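Long-range contacts in coat protein (Sulfolobus turreted icosahedral virus, PDB 2BBD), which serves as the major capsid protein of an archaeal virus, probably building the icosahedral shell from double jelly-roll subunits like those of bacterial and eukaryotic viruses: residues Lys23-Asn28 and Ile154-Val159; Phe29-Arg34 and Leu120-Ala125; Ala179-Lys184 and Tyr312-Tyr317. One frame throughout, in Å; residues are numbered along the deposited sequence.

Contact 1 (Lys23-Asn28 and Ile154-Val159); sequences KIPRNN and ITYERV
The phenol ring of Tyr156 has Asn27 CB over one face, 4.1 Å from the ring centroid and displaced toward the rim, a CH-pi contact. On the opposite face lies Ile154 CG2, from two residues earlier in the same strand. Two backbone carbonyls from 23-28 meet the ring edge: Pro25 O lies in the ring plane, and Asn28 O approaches CD2 at 3.6 Å. Tyr156 OH donates to Pro25 O at 2.8 Å, standing well above the carbonyl plane (53° out of it), which ties the tip of the ring to the loop that follows strand 19-24. Its CG, anti to the carbonyl carbon (chi1 -70°), lies on the side from which the ring extends to Asn27 and Pro25. Ile154 CD1 fits against Pro25 CD at 3.5 Å and also touches Ile24 CG2. Beyond the ring, Asn28 CB rests on Glu157 O at 3.4 Å. A water donates to Asn28 OD1 (2.7 Å) and accepts from Val159 N (2.8 Å), while Asn28 ND2 is held by Tyr4. Strands 19-24 and 145-158 belong to different sheets, so Tyr156 reaches from one sheet to the chain leaving the other, consistent with the facing sheets of a viral jelly roll.

Contact 2 (Phe29-Arg34 and Leu120-Ala125); sequences FIRKIR and LARFPA
Phe29 turns a face of its ring to Pro124 where strands 29-43 and 108-123, antiparallel neighbours in one sheet of a jelly roll, reach their common end. Pro124 CA sits over the ring centre, 3.5 Å from the centroid and 7° off the normal, while Pro124 CB reaches out to CZ. This bump comes from an inverse gamma turn centred on Pro124, which leads the chain out of the strand and presents Ala125 to Ile30. Ile30 fits between two neighbours: CD1 abuts Ala125 CB at 3.5 Å, and CG2 lies against Leu120 CD2 at 3.8 Å, the Ile30 and Leu120 side chains running side by side in the same direction. The other leucine methyl, CD1, fills the hollow beside Lys32 CA and Ile33 CG1. Ile30 pairs with Phe123 through two backbone hydrogen bonds, and Leu120 N donates to Arg31 O at 2.9 Å. Arg31 and Lys32 form a classic beta bulge opposite Thr155. Arg31 NH1 and Arg122 NE are 5.3 Å apart; Glu157 makes salt bridges to both arginines, and Glu167 to Arg122, which would probably ease the repulsion. The CA-H of Arg31 meets Ala121 O, 3.2 Å from CA, with an angle of 148° at the hydrogen.

Contact 3 (Ala179-Lys184 and Tyr312-Tyr317); sequences ATVLPK and YVLPYY
Leu182 and Val313 form an antiparallel hydrogen-bonded pair, and each donates its N-H to the other's carbonyl. Leu182 N donates to Val313 O at 2.9 Å, nearly along the C=O axis, and Val313 N returns a bond to Leu182 O at 2.8 Å. Leu182 O also receives the CA-H of Tyr312 at 3.2 Å, so two hydrogens converge on it. The next pair, Pro183 with Tyr312, is non-hydrogen-bonded, and the missing N-H of proline costs this pair nothing. Before Leu182 and after Val313 the chains leave the strand pairing, and a water takes over: it donates to Thr180 O at 2.8 Å and accepts from Tyr316 N at 3.1 Å. The same Thr180 O has Pro315 CD at 3.0 Å, a close contact with the proline ring. Leu314 O is used within its own segment, by Tyr317 N. Side-chain polar groups find partners beyond the two segments: Thr180 OG1 bonds Pro177 O, Tyr312 OH bonds Asp282, and Tyr316 OH meets Asp173 and the backbone N of Met176.

Apolar groups fill in between. Tyr312 CG lies between its backbone N and carbonyl carbon (chi1 56°), which sets the root of the ring beside Val181 CG1, itself 3.6 Å from Tyr312 CD2. Val181 CG2 runs beside Leu314 CD2 at 3.8 Å, while Lys184 CD lies alongside Val313 CG2.

The contact joins the start of strand 182-193 to the end of strand 303-313, neighbours in a mixed sheet. Strand 72-78 runs parallel to 182-193 on its other side, and strand 210-219 pairs with 303-313 beyond. Tyr316 takes the N-cap position of helix 317-321, which follows at once.

Contacts 1 and 2 sit together, their centres 7 Å apart, and share adjacent pieces of chain: 23-28 runs straight into 29-34, and strands 145-158 and 29-43 are sheet neighbours. Both segments of contact 2 fall between those of contact 1 in sequence, and a probable backbone hydrogen bond from Glu157 N to Phe29 O joins the two. Contact 3 comes later in the chain, 13 Å from contact 2 and 18 Å from contact 1, centre to centre. It touches contact 2 through Phe123 on Leu182 and Leu120 on Pro183. Strand 19-24 shares the large mixed sheet with 182-193 and 303-313, consistent with two jelly rolls abutting in one subunit.

Contact 1 (Lys23-Asn28 and Ile154-Val159)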
loop_
_atom_site.group_PDB
_atom_site.type_symbol
_atom_site.label_atom_id
_atom_site.label_comp_id
_atom_site.label_asym_id
_atom_site.label_seq_id
_atom_site.Cartn_x
_atom_site.Cartn_y
_atom_site.Cartn_z
ATOM N N LYS A 23 -10.131 5.358 -15.873
ATOM C CA LYS A 23 -11.140 4.312 -15.956
ATOM C C LYS A 23 -10.446 3.007 -16.308
ATOM O O LYS A 23 -9.653 2.951 -17.244
ATOM C CB LYS A 23 -12.177 4.650 -17.027
ATOM C CG LYS A 23 -13.358 3.686 -17.048
ATOM C CD LYS A 23 -14.084 3.665 -15.701
ATOM C CE LYS A 23 -15.491 3.130 -15.866
ATOM N NZ LYS A 23 -16.235 3.878 -16.935
ATOM N N ILE A 24 -10.733 1.962 -15.546
ATOM C CA ILE A 24 -10.128 0.666 -15.797
ATOM C C ILE A 24 -11.073 -0.179 -16.645
ATOM O O ILE A 24 -12.233 -0.367 -16.291
ATOM C CB ILE A 24 -9.825 -0.049 -14.473
ATOM C CG1 ILE A 24 -8.879 0.818 -13.631
ATOM C CG2 ILE A 24 -9.223 -1.422 -14.739
ATOM C CD1 ILE A 24 -7.556 1.131 -14.313
ATOM N N PRO A 25 -10.593 -0.687 -17.788
ATOM C CA PRO A 25 -11.412 -1.514 -18.686
ATOM C C PRO A 25 -11.772 -2.862 -18.049
ATOM O O PRO A 25 -10.927 -3.504 -17.423
ATOM C CB PRO A 25 -10.518 -1.693 -19.917
ATOM C CG PRO A 25 -9.558 -0.527 -19.836
ATOM C CD PRO A 25 -9.264 -0.440 -18.369
ATOM N N ARG A 26 -13.021 -3.285 -18.229
ATOM C CA ARG A 26 -13.521 -4.542 -17.672
ATOM C C ARG A 26 -13.574 -5.653 -18.716
ATOM O O ARG A 26 -14.621 -6.261 -18.935
ATOM C CB ARG A 26 -14.914 -4.309 -17.083
ATOM C CG ARG A 26 -14.921 -3.209 -16.038
ATOM C CD ARG A 26 -16.294 -2.957 -15.441
ATOM N NE ARG A 26 -17.204 -2.329 -16.391
ATOM C CZ ARG A 26 -17.996 -2.994 -17.226
ATOM N NH1 ARG A 26 -17.993 -4.322 -17.228
ATOM N NH2 ARG A 26 -18.797 -2.333 -18.051
ATOM N N ASN A 27 -12.432 -5.920 -19.343
ATOM C CA ASN A 27 -12.329 -6.938 -20.375
ATOM C C ASN A 27 -12.493 -8.346 -19.846
ATOM O O ASN A 27 -12.964 -9.229 -20.556
ATOM C CB ASN A 27 -10.980 -6.839 -21.073
ATOM C CG ASN A 27 -10.774 -5.506 -21.758
ATOM O OD1 ASN A 27 -9.697 -5.231 -22.280
ATOM N ND2 ASN A 27 -11.810 -4.670 -21.763
ATOM N N ASN A 28 -12.078 -8.553 -18.607
ATOM C CA ASN A 28 -12.155 -9.855 -17.958
ATOM C C ASN A 28 -11.913 -9.626 -16.482
ATOM O O ASN A 28 -11.890 -8.476 -16.015
ATOM C CB ASN A 28 -11.066 -10.784 -18.494
ATOM C CG ASN A 28 -11.536 -11.634 -19.656
ATOM O OD1 ASN A 28 -12.555 -12.322 -19.562
ATOM N ND2 ASN A 28 -10.788 -11.602 -20.757
ATOM N N ILE A 154 -2.580 -3.698 -17.098
ATOM C CA ILE A 154 -3.516 -4.558 -16.397
ATOM C C ILE A 154 -3.294 -6.040 -16.629
ATOM O O ILE A 154 -3.070 -6.486 -17.758
ATOM C CB ILE A 154 -4.959 -4.174 -16.793
ATOM C CG1 ILE A 154 -5.170 -2.689 -16.504
ATOM C CG2 ILE A 154 -5.981 -5.009 -16.017
ATOM C CD1 ILE A 154 -6.383 -2.121 -17.157
ATOM N N THR A 155 -3.326 -6.801 -15.542
ATOM C CA THR A 155 -3.187 -8.241 -15.643
ATOM C C THR A 155 -4.603 -8.806 -15.507
ATOM O O THR A 155 -5.263 -8.608 -14.490
ATOM C CB THR A 155 -2.295 -8.816 -14.531
ATOM O OG1 THR A 155 -0.947 -8.356 -14.700
ATOM C CG2 THR A 155 -2.312 -10.335 -14.591
ATOM N N TYR A 156 -5.070 -9.478 -16.553
ATOM C CA TYR A 156 -6.406 -10.061 -16.557
ATOM C C TYR A 156 -6.356 -11.560 -16.397
ATOM O O TYR A 156 -5.298 -12.173 -16.445
ATOM C CB TYR A 156 -7.123 -9.788 -17.884
ATOM C CG TYR A 156 -7.534 -8.362 -18.118
ATOM C CD1 TYR A 156 -6.821 -7.547 -18.990
ATOM C CD2 TYR A 156 -8.662 -7.838 -17.499
ATOM C CE1 TYR A 156 -7.230 -6.242 -19.247
ATOM C CE2 TYR A 156 -9.076 -6.537 -17.742
ATOM C CZ TYR A 156 -8.358 -5.744 -18.615
ATOM O OH TYR A 156 -8.755 -4.448 -18.833
ATOM N N GLU A 157 -7.528 -12.140 -16.203
ATOM C CA GLU A 157 -7.669 -13.582 -16.132
ATOM C C GLU A 157 -9.017 -13.851 -16.779
ATOM O O GLU A 157 -10.038 -13.267 -16.395
ATOM C CB GLU A 157 -7.668 -14.119 -14.700
ATOM C CG GLU A 157 -7.510 -15.638 -14.666
ATOM C CD GLU A 157 -7.556 -16.222 -13.266
ATOM O OE1 GLU A 157 -6.926 -15.655 -12.351
ATOM O OE2 GLU A 157 -8.214 -17.265 -13.084
ATOM N N ARG A 158 -9.008 -14.704 -17.790
ATOM C CA ARG A 158 -10.231 -15.043 -18.476
ATOM C C ARG A 158 -10.911 -16.153 -17.684
ATOM O O ARG A 158 -10.548 -17.326 -17.782
ATOM C CB ARG A 158 -9.926 -15.492 -19.906
ATOM C CG ARG A 158 -11.141 -15.980 -20.649
ATOM C CD ARG A 158 -10.899 -16.037 -22.144
ATOM N NE ARG A 158 -11.932 -16.825 -22.812
ATOM C CZ ARG A 158 -11.984 -18.154 -22.786
ATOM N NH1 ARG A 158 -11.057 -18.840 -22.126
ATOM N NH2 ARG A 158 -12.961 -18.799 -23.416
ATOM N N VAL A 159 -11.887 -15.759 -16.879
ATOM C CA VAL A 159 -12.630 -16.694 -16.053
ATOM C C VAL A 159 -13.964 -16.979 -16.729
ATOM O O VAL A 159 -14.791 -16.083 -16.915
ATOM C CB VAL A 159 -12.856 -16.110 -14.645
ATOM C CG1 VAL A 159 -13.573 -17.111 -13.772
ATOM C CG2 VAL A 159 -11.510 -15.747 -14.027
HETATM O O HOH W 1 -13.196 -13.291 -17.114
#

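Contact 2 (Phe29-Arg34 and Leu120-Ala125)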
loop_
_atom_site.group_PDB
_atom_site.type_symbol
_atom_site.label_atom_id
_atom_site.label_comp_id
_atom_site.label_asym_id
_atom_site.label_seq_id
_atom_site.Cartn_x
_atom_site.Cartn_y
_atom_site.Cartn_z
ATOM N N PHE A 29 -11.747 -10.718 -15.746
ATOM C CA PHE A 29 -11.450 -10.607 -14.329
ATOM C C PHE A 29 -10.057 -9.972 -14.273
ATOM O O PHE A 29 -9.252 -10.159 -15.189
ATOM C CB PHE A 29 -11.441 -11.992 -13.666
ATOM C CG PHE A 29 -12.810 -12.480 -13.249
ATOM C CD1 PHE A 29 -12.951 -13.331 -12.152
ATOM C CD2 PHE A 29 -13.955 -12.096 -13.948
ATOM C CE1 PHE A 29 -14.216 -13.794 -11.753
ATOM C CE2 PHE A 29 -15.224 -12.554 -13.558
ATOM C CZ PHE A 29 -15.352 -13.402 -12.463
ATOM N N ILE A 30 -9.778 -9.232 -13.207
ATOM C CA ILE A 30 -8.492 -8.550 -13.058
ATOM C C ILE A 30 -7.708 -9.052 -11.848
ATOM O O ILE A 30 -8.221 -9.052 -10.732
ATOM C CB ILE A 30 -8.720 -7.023 -12.912
ATOM C CG1 ILE A 30 -9.362 -6.479 -14.196
ATOM C CG2 ILE A 30 -7.404 -6.314 -12.581
ATOM C CD1 ILE A 30 -9.914 -5.057 -14.062
ATOM N N ARG A 31 -6.472 -9.483 -12.074
ATOM C CA ARG A 31 -5.630 -9.965 -10.986
ATOM C C ARG A 31 -4.785 -8.819 -10.430
ATOM O O ARG A 31 -4.503 -8.761 -9.227
ATOM C CB ARG A 31 -4.738 -11.107 -11.467
ATOM C CG ARG A 31 -5.507 -12.374 -11.838
ATOM C CD ARG A 31 -4.552 -13.437 -12.305
ATOM N NE ARG A 31 -3.740 -13.916 -11.191
ATOM C CZ ARG A 31 -4.193 -14.743 -10.255
ATOM N NH1 ARG A 31 -5.443 -15.183 -10.312
ATOM N NH2 ARG A 31 -3.409 -15.118 -9.256
ATOM N N LYS A 32 -4.379 -7.898 -11.299
ATOM C CA LYS A 32 -3.619 -6.757 -10.824
ATOM C C LYS A 32 -3.531 -5.583 -11.791
ATOM O O LYS A 32 -3.842 -5.695 -12.977
ATOM C CB LYS A 32 -2.209 -7.185 -10.386
ATOM C CG LYS A 32 -1.200 -7.451 -11.485
ATOM C CD LYS A 32 0.200 -7.645 -10.866
ATOM C CE LYS A 32 1.279 -7.946 -11.911
ATOM N NZ LYS A 32 1.579 -6.780 -12.790
ATOM N N ILE A 33 -3.132 -4.443 -11.248
ATOM C CA ILE A 33 -2.968 -3.234 -12.026
ATOM C C ILE A 33 -1.590 -2.669 -11.727
ATOM O O ILE A 33 -1.202 -2.524 -10.569
ATOM C CB ILE A 33 -4.025 -2.173 -11.662
ATOM C CG1 ILE A 33 -5.426 -2.686 -12.023
ATOM C CG2 ILE A 33 -3.717 -0.870 -12.378
ATOM C CD1 ILE A 33 -6.553 -1.795 -11.500
ATOM N N ARG A 34 -0.846 -2.357 -12.774
ATOM C CA ARG A 34 0.479 -1.791 -12.611
ATOM C C ARG A 34 0.478 -0.342 -13.078
ATOM O O ARG A 34 -0.127 -0.006 -14.103
ATOM C CB ARG A 34 1.503 -2.585 -13.419
ATOM C CG ARG A 34 2.861 -1.910 -13.491
ATOM C CD ARG A 34 3.795 -2.633 -14.448
ATOM N NE ARG A 34 4.222 -3.927 -13.933
ATOM C CZ ARG A 34 4.944 -4.800 -14.629
ATOM N NH1 ARG A 34 5.313 -4.510 -15.874
ATOM N NH2 ARG A 34 5.309 -5.953 -14.080
ATOM N N LEU A 120 -5.273 -7.200 -6.892
ATOM C CA LEU A 120 -6.723 -7.271 -6.750
ATOM C C LEU A 120 -7.202 -8.703 -6.581
ATOM O O LEU A 120 -8.365 -8.989 -6.841
ATOM C CB LEU A 120 -7.425 -6.672 -7.972
ATOM C CG LEU A 120 -7.448 -5.152 -8.151
ATOM C CD1 LEU A 120 -6.059 -4.647 -8.470
ATOM C CD2 LEU A 120 -8.413 -4.797 -9.269
ATOM N N ALA A 121 -6.314 -9.595 -6.152
ATOM C CA ALA A 121 -6.678 -11.000 -5.984
ATOM C C ALA A 121 -7.212 -11.444 -7.348
ATOM O O ALA A 121 -6.456 -11.503 -8.323
ATOM C CB ALA A 121 -7.749 -11.134 -4.901
ATOM N N ARG A 122 -8.495 -11.770 -7.427
ATOM C CA ARG A 122 -9.075 -12.129 -8.719
ATOM C C ARG A 122 -10.437 -11.459 -8.771
ATOM O O ARG A 122 -11.471 -12.091 -8.609
ATOM C CB ARG A 122 -9.200 -13.644 -8.892
ATOM C CG ARG A 122 -9.202 -14.041 -10.360
ATOM C CD ARG A 122 -9.350 -15.534 -10.564
ATOM N NE ARG A 122 -10.639 -16.017 -10.083
ATOM C CZ ARG A 122 -11.078 -17.258 -10.269
ATOM N NH1 ARG A 122 -10.329 -18.140 -10.929
ATOM N NH2 ARG A 122 -12.268 -17.615 -9.802
ATOM N N PHE A 123 -10.399 -10.148 -8.982
ATOM C CA PHE A 123 -11.574 -9.290 -9.032
ATOM C C PHE A 123 -12.483 -9.566 -10.230
ATOM O O PHE A 123 -12.033 -9.575 -11.375
ATOM C CB PHE A 123 -11.104 -7.836 -9.058
ATOM C CG PHE A 123 -12.176 -6.843 -8.766
ATOM C CD1 PHE A 123 -12.682 -6.708 -7.481
ATOM C CD2 PHE A 123 -12.682 -6.033 -9.780
ATOM C CE1 PHE A 123 -13.685 -5.773 -7.202
ATOM C CE2 PHE A 123 -13.683 -5.095 -9.515
ATOM C CZ PHE A 123 -14.186 -4.963 -8.222
ATOM N N PRO A 124 -13.783 -9.797 -9.975
ATOM C CA PRO A 124 -14.763 -10.076 -11.034
ATOM C C PRO A 124 -15.175 -8.774 -11.731
ATOM O O PRO A 124 -16.330 -8.332 -11.650
ATOM C CB PRO A 124 -15.905 -10.728 -10.263
ATOM C CG PRO A 124 -15.898 -9.953 -8.966
ATOM C CD PRO A 124 -14.413 -9.824 -8.639
ATOM N N ALA A 125 -14.213 -8.170 -12.421
ATOM C CA ALA A 125 -14.414 -6.894 -13.095
ATOM C C ALA A 125 -15.562 -6.863 -14.096
ATOM O O ALA A 125 -16.225 -5.844 -14.244
ATOM C CB ALA A 125 -13.119 -6.467 -13.770
#

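Contact 3 (Ala179-Lys184 and Tyr312-Tyr317)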
loop_
_atom_site.group_PDB
_atom_site.type_symbol
_atom_site.label_atom_id
_atom_site.label_comp_id
_atom_site.label_asym_id
_atom_site.label_seq_id
_atom_site.Cartn_x
_atom_site.Cartn_y
_atom_site.Cartn_z
ATOM N N ALA A 179 -16.686 -17.517 -4.345
ATOM C CA ALA A 179 -15.294 -17.586 -3.899
ATOM C C ALA A 179 -14.512 -16.286 -4.098
ATOM O O ALA A 179 -13.302 -16.310 -4.341
ATOM C CB ALA A 179 -14.577 -18.728 -4.625
ATOM N N THR A 180 -15.191 -15.153 -3.979
ATOM C CA THR A 180 -14.537 -13.871 -4.173
ATOM C C THR A 180 -13.810 -13.315 -2.946
ATOM O O THR A 180 -14.371 -13.238 -1.850
ATOM C CB THR A 180 -15.548 -12.802 -4.659
ATOM O OG1 THR A 180 -15.979 -13.120 -5.989
ATOM C CG2 THR A 180 -14.905 -11.406 -4.650
ATOM N N VAL A 181 -12.554 -12.930 -3.154
ATOM C CA VAL A 181 -11.743 -12.316 -2.116
ATOM C C VAL A 181 -11.484 -10.882 -2.587
ATOM O O VAL A 181 -10.843 -10.666 -3.616
ATOM C CB VAL A 181 -10.381 -13.033 -1.930
ATOM C CG1 VAL A 181 -9.568 -12.322 -0.858
ATOM C CG2 VAL A 181 -10.602 -14.487 -1.538
ATOM N N LEU A 182 -11.995 -9.913 -1.837
ATOM C CA LEU A 182 -11.826 -8.501 -2.171
ATOM C C LEU A 182 -10.740 -7.818 -1.341
ATOM O O LEU A 182 -10.839 -7.745 -0.117
ATOM C CB LEU A 182 -13.135 -7.740 -1.943
ATOM C CG LEU A 182 -14.355 -8.126 -2.779
ATOM C CD1 LEU A 182 -15.538 -7.250 -2.385
ATOM C CD2 LEU A 182 -14.028 -7.962 -4.255
ATOM N N PRO A 183 -9.687 -7.310 -1.997
ATOM C CA PRO A 183 -8.638 -6.641 -1.230
ATOM C C PRO A 183 -9.190 -5.355 -0.620
ATOM O O PRO A 183 -10.064 -4.711 -1.202
ATOM C CB PRO A 183 -7.558 -6.382 -2.280
ATOM C CG PRO A 183 -8.354 -6.222 -3.546
ATOM C CD PRO A 183 -9.357 -7.340 -3.431
ATOM N N LYS A 184 -8.711 -5.020 0.575
ATOM C CA LYS A 184 -9.115 -3.804 1.278
ATOM C C LYS A 184 -7.831 -3.227 1.885
ATOM O O LYS A 184 -7.573 -3.350 3.082
ATOM C CB LYS A 184 -10.124 -4.126 2.377
ATOM C CG LYS A 184 -10.731 -2.891 3.033
ATOM C CD LYS A 184 -11.614 -3.280 4.202
ATOM C CE LYS A 184 -12.311 -2.074 4.813
ATOM N NZ LYS A 184 -13.296 -1.458 3.874
ATOM N N TYR A 312 -8.105 -7.946 3.436
ATOM C CA TYR A 312 -9.084 -8.383 2.447
ATOM C C TYR A 312 -10.400 -8.741 3.134
ATOM O O TYR A 312 -10.449 -8.937 4.350
ATOM C CB TYR A 312 -8.575 -9.575 1.633
ATOM C CG TYR A 312 -8.157 -10.779 2.444
ATOM C CD1 TYR A 312 -6.867 -10.874 2.968
ATOM C CD2 TYR A 312 -9.045 -11.832 2.671
ATOM C CE1 TYR A 312 -6.470 -11.983 3.693
ATOM C CE2 TYR A 312 -8.654 -12.956 3.400
ATOM C CZ TYR A 312 -7.365 -13.021 3.909
ATOM O OH TYR A 312 -6.967 -14.109 4.650
ATOM N N VAL A 313 -11.464 -8.812 2.345
ATOM C CA VAL A 313 -12.784 -9.121 2.861
ATOM C C VAL A 313 -13.460 -10.121 1.944
ATOM O O VAL A 313 -13.267 -10.085 0.725
ATOM C CB VAL A 313 -13.673 -7.852 2.917
ATOM C CG1 VAL A 313 -15.100 -8.227 3.306
ATOM C CG2 VAL A 313 -13.104 -6.857 3.901
ATOM N N LEU A 314 -14.238 -11.020 2.538
ATOM C CA LEU A 314 -14.987 -12.015 1.774
ATOM C C LEU A 314 -16.418 -11.503 1.732
ATOM O O LEU A 314 -17.103 -11.476 2.753
ATOM C CB LEU A 314 -14.960 -13.376 2.463
ATOM C CG LEU A 314 -13.595 -13.960 2.821
ATOM C CD1 LEU A 314 -13.793 -15.418 3.219
ATOM C CD2 LEU A 314 -12.641 -13.865 1.646
ATOM N N PRO A 315 -16.885 -11.080 0.553
ATOM C CA PRO A 315 -18.253 -10.568 0.440
ATOM C C PRO A 315 -19.332 -11.577 0.844
ATOM O O PRO A 315 -20.430 -11.193 1.229
ATOM C CB PRO A 315 -18.341 -10.145 -1.027
ATOM C CG PRO A 315 -17.411 -11.100 -1.708
ATOM C CD PRO A 315 -16.230 -11.143 -0.766
ATOM N N TYR A 316 -19.002 -12.860 0.778
ATOM C CA TYR A 316 -19.936 -13.925 1.134
ATOM C C TYR A 316 -19.342 -14.784 2.249
ATOM O O TYR A 316 -19.528 -16.003 2.279
ATOM C CB TYR A 316 -20.225 -14.794 -0.095
ATOM C CG TYR A 316 -20.709 -13.989 -1.277
ATOM C CD1 TYR A 316 -19.946 -13.893 -2.443
ATOM C CD2 TYR A 316 -21.904 -13.274 -1.210
ATOM C CE1 TYR A 316 -20.363 -13.098 -3.511
ATOM C CE2 TYR A 316 -22.327 -12.478 -2.271
ATOM C CZ TYR A 316 -21.551 -12.394 -3.416
ATOM O OH TYR A 316 -21.967 -11.590 -4.453
ATOM N N TYR A 317 -18.620 -14.126 3.154
ATOM C CA TYR A 317 -17.965 -14.771 4.291
ATOM C C TYR A 317 -18.833 -15.854 4.939
ATOM O O TYR A 317 -18.455 -17.021 4.985
ATOM C CB TYR A 317 -17.620 -13.710 5.339
ATOM C CG TYR A 317 -16.824 -14.232 6.512
ATOM C CD1 TYR A 317 -15.439 -14.379 6.428
ATOM C CD2 TYR A 317 -17.454 -14.577 7.711
ATOM C CE1 TYR A 317 -14.702 -14.851 7.507
ATOM C CE2 TYR A 317 -16.722 -15.054 8.796
ATOM C CZ TYR A 317 -15.349 -15.187 8.685
ATOM O OH TYR A 317 -14.615 -15.648 9.749
HETATM O O HOH W 2 -16.696 -14.335 -0.663
#